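Local coordinates for pyocin-S2 immunity protein (Pseudomonas aeruginosa, PDB 4QKO), which binds the nuclease domain of the bacteriocin pyocin S2 and, as its immunity protein, holds the toxin in a complex that lacks DNase activity, at the interface of chains A and B. Coordinates in Å, arbitrary orientation; residue numbers count along the deposited sequence, not the author numbering. Chains: chain A, Pyocin-S2 immunity protein; chain B, Pyocin-S2.

Contact 1: the interface of chains A and B. Residues chain A 21, 54, 57, 63; chain B 71-73.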
# COMPACT_ATOMS: atom_id res chain seq x y z
N TYR A 21 -0.80 -11.75 2.17
CA TYR A 21 0.13 -11.54 1.08
C TYR A 21 -0.49 -11.65 -0.30
O TYR A 21 -0.18 -10.84 -1.18
CB TYR A 21 1.28 -12.52 1.17
CG TYR A 21 2.46 -12.23 0.32
CD1 TYR A 21 3.46 -11.36 0.75
CD2 TYR A 21 2.59 -12.83 -0.93
CE1 TYR A 21 4.54 -11.09 -0.07
CE2 TYR A 21 3.67 -12.58 -1.75
CZ TYR A 21 4.65 -11.73 -1.33
OH TYR A 21 5.75 -11.61 -2.20
N LEU A 54 6.26 -7.90 4.80
CA LEU A 54 5.43 -8.28 3.69
C LEU A 54 5.73 -7.56 2.40
O LEU A 54 5.70 -8.16 1.35
CB LEU A 54 3.97 -7.95 4.06
CG LEU A 54 3.35 -8.59 5.31
CD1 LEU A 54 2.07 -7.91 5.62
CD2 LEU A 54 3.06 -10.05 5.05
N PRO A 57 10.61 -6.46 1.75
CA PRO A 57 11.35 -7.48 2.49
C PRO A 57 12.85 -7.35 2.26
O PRO A 57 13.33 -6.81 1.23
CB PRO A 57 10.82 -8.77 1.86
CG PRO A 57 10.50 -8.31 0.50
CD PRO A 57 9.80 -7.05 0.70
N ASP A 63 11.38 -13.50 -0.79
CA ASP A 63 10.16 -12.69 -0.75
C ASP A 63 8.96 -13.56 -1.01
O ASP A 63 8.58 -13.74 -2.18
CB ASP A 63 10.24 -11.56 -1.78
CG ASP A 63 8.99 -10.69 -1.80
OD1 ASP A 63 8.05 -10.91 -0.96
OD2 ASP A 63 8.97 -9.75 -2.61
N ASN B 71 6.39 -5.32 -5.12
CA ASN B 71 6.51 -6.73 -4.91
C ASN B 71 5.19 -7.44 -5.06
O ASN B 71 4.15 -6.81 -5.18
CB ASN B 71 7.23 -7.05 -3.57
CG ASN B 71 6.28 -7.15 -2.40
OD1 ASN B 71 5.32 -6.44 -2.33
ND2 ASN B 71 6.59 -8.07 -1.45
N PRO B 72 5.22 -8.79 -5.04
CA PRO B 72 3.96 -9.50 -5.32
C PRO B 72 2.90 -9.20 -4.30
O PRO B 72 1.73 -9.16 -4.63
CB PRO B 72 4.36 -10.99 -5.30
CG PRO B 72 5.82 -10.96 -5.69
CD PRO B 72 6.39 -9.65 -5.22
N GLY B 73 3.27 -8.99 -3.02
CA GLY B 73 2.33 -8.63 -1.99
C GLY B 73 1.63 -7.34 -2.35
O GLY B 73 0.42 -7.19 -2.19
O HOH W 1 -0.97 -8.00 0.27

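Contact 2: the interface of chains A and B. Residues chain A 21-23, 25, 34; chain B 76-77, 80.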
# COMPACT_ATOMS: atom_id res chain seq x y z
N TYR A 21 -0.80 -11.75 2.17
CA TYR A 21 0.13 -11.54 1.08
C TYR A 21 -0.49 -11.65 -0.30
O TYR A 21 -0.18 -10.84 -1.18
CB TYR A 21 1.28 -12.52 1.17
CG TYR A 21 2.46 -12.23 0.32
CD1 TYR A 21 3.46 -11.36 0.75
CD2 TYR A 21 2.59 -12.83 -0.93
CE1 TYR A 21 4.54 -11.09 -0.07
CE2 TYR A 21 3.67 -12.58 -1.75
CZ TYR A 21 4.65 -11.73 -1.33
OH TYR A 21 5.75 -11.61 -2.20
N THR A 22 -1.37 -12.64 -0.48
CA THR A 22 -2.06 -12.84 -1.76
C THR A 22 -3.32 -12.03 -1.87
O THR A 22 -4.00 -12.09 -2.92
CB THR A 22 -2.44 -14.35 -1.96
OG1 THR A 22 -3.19 -14.80 -0.82
CG2 THR A 22 -1.16 -15.17 -2.09
N ASN A 23 -3.69 -11.30 -0.83
CA ASN A 23 -4.94 -10.57 -0.79
C ASN A 23 -6.14 -11.49 -1.11
O ASN A 23 -6.93 -11.25 -2.05
CB ASN A 23 -4.89 -9.36 -1.73
CG ASN A 23 -6.07 -8.45 -1.58
OD1 ASN A 23 -6.47 -7.75 -2.54
ND2 ASN A 23 -6.66 -8.42 -0.41
N LYS A 25 -9.56 -12.50 -0.97
CA LYS A 25 -10.77 -11.75 -0.75
C LYS A 25 -11.83 -12.50 0.02
O LYS A 25 -12.70 -11.89 0.62
CB LYS A 25 -11.38 -11.31 -2.08
CG LYS A 25 -10.46 -10.44 -2.93
CD LYS A 25 -10.03 -9.19 -2.22
CE LYS A 25 -11.19 -8.21 -2.13
NZ LYS A 25 -10.78 -6.92 -1.48
N HIS A 34 -8.52 -5.85 5.12
CA HIS A 34 -7.11 -6.17 4.90
C HIS A 34 -6.20 -5.31 5.77
O HIS A 34 -5.18 -5.80 6.29
CB HIS A 34 -6.76 -5.93 3.41
CG HIS A 34 -5.48 -6.55 3.00
ND1 HIS A 34 -4.29 -5.85 3.05
CD2 HIS A 34 -5.18 -7.78 2.53
CE1 HIS A 34 -3.32 -6.63 2.62
NE2 HIS A 34 -3.83 -7.81 2.29
N ALA B 76 -0.82 -7.58 -5.33
CA ALA B 76 -2.04 -8.30 -4.98
C ALA B 76 -3.07 -7.32 -4.43
O ALA B 76 -4.27 -7.44 -4.73
CB ALA B 76 -1.73 -9.43 -4.00
N VAL B 77 -2.61 -6.26 -3.77
CA VAL B 77 -3.47 -5.23 -3.23
C VAL B 77 -3.88 -4.26 -4.37
O VAL B 77 -5.06 -3.92 -4.48
CB VAL B 77 -2.74 -4.47 -2.08
CG1 VAL B 77 -3.44 -3.16 -1.79
CG2 VAL B 77 -2.70 -5.35 -0.84
N ASP B 80 -6.50 -5.07 -7.07
CA ASP B 80 -7.84 -5.07 -6.50
C ASP B 80 -8.35 -3.63 -6.28
O ASP B 80 -9.44 -3.41 -5.71
CB ASP B 80 -7.76 -5.86 -5.16
CG ASP B 80 -9.12 -6.12 -4.47
OD1 ASP B 80 -10.10 -6.57 -5.14
OD2 ASP B 80 -9.19 -5.95 -3.20

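Contact 1: the interface of chains A and B
B:Asn71 pushes its side-chain amide into the immunity protein between A:Leu54 and A:Asp63, and both N-H groups of ND2 find acceptors there. One goes to the backbone carbonyl of A:Leu54, with B:Asn71 ND2 2.9 Å from A:Leu54 O, arriving in the carbonyl plane on a lone pair. The other meets A:Asp63 OD2 on its syn lone pair, with B:Asn71 ND2 to A:Asp63 OD2 at 3.1 Å and 157° at the hydrogen. The carboxylate and amide lie almost in one plane, 13° apart, so the N-H meets OD2 within that shared plane; a further approach to OD1 is weak. CG of B:Asn71 sits between its own backbone N and carbonyl carbon (chi1 89°), the crowded position, and this lifts the amide toward chain A.

Within chain A, the phenol OH of A:Tyr21 donates to A:Asp63 OD1 over 2.7 Å, coming from above the carboxylate plane, and steadies the acid.

Apolar packing runs along the same tyrosine. CA of B:Gly73 rests over the face of the ring, 3.9 Å from its centroid, while B:Pro72 lies alongside, with B:Pro72 CB 4.0 Å from A:Tyr21 CE2. A water joins the A:Tyr21 and B:Gly73 carbonyls.

By fixing the start of toxin helix 72-78 against A:Tyr21 and A:Asp63, the site secures the nuclease domain on its immunity protein.

Contact 2: the interface of chains A and B
A:Lys25 and B:Asp80 meet end on across this stretch of a colicin-type immunity protein bound to its HNH nuclease. The lysine chain bends at chi2 and chi3, folding its outer methylenes back before NZ meets the carboxylate. A:Lys25 NZ lies 2.5 Å from B:Asp80 OD2, a short salt bridge made on the syn lone pair, the side facing OD1. B:Asp80 holds CG anti to its backbone N (chi1 -173°), which sends the carboxylate out to the lysine. CE and CD of A:Lys25 come close to the same oxygen, so the acid meets the last part of the chain as well as the ammonium.

Next to this pair, A:Asn23 lies athwart B:Asp80, its amide plane turned 62° from the carboxylate. As modelled, A:Asn23 OD1 points at the backbone carbonyl of B:Ala76, 3.1 Å from B:Ala76 O, and it also lies 3.3 Å from B:Asp80 OD2. Oxygen faces oxygen in both pairs, so the amide orientation is doubtful; turned over, it would offer an N-H to these acceptors. The better supported part of the contact is apolar, with CB of A:Asn23 3.9 Å from CB of B:Ala76.

That methyl of B:Ala76 is tucked against the C-terminal end of helix 10-21 and the residue after it. B:Ala76 CB sits 3.5 Å from the carbonyl O of A:Tyr21 and also packs near the carbonyl and CA of A:Thr22.

One residue further along helix 72-78, B:Val77 crosses A:His34 at a slant. CG2, the branch beside the valine backbone N, stands above the imidazole plane near one corner, with B:Val77 CG2 3.7 Å from A:His34 CE1. NE2 lies slightly farther from the methyl, which stands above the rim, just past CE1, and not over the ring.

Contact 1 and contact 2 lie side by side on one interface, with the centres of their C-alpha atoms about 10 Å apart. They share A:Tyr21, which gives its ring and hydroxyl to contact 1 and its carbonyl to both. On the toxin, helix 72-78 and the residues just before and after it run through both contacts. The immunity protein answers with helix 52-55 and the following loop at one end, and the loop after helix 10-21 with helix 31-45 at the other. Gripping a short helix along its length in this way should limit rocking of the nuclease domain.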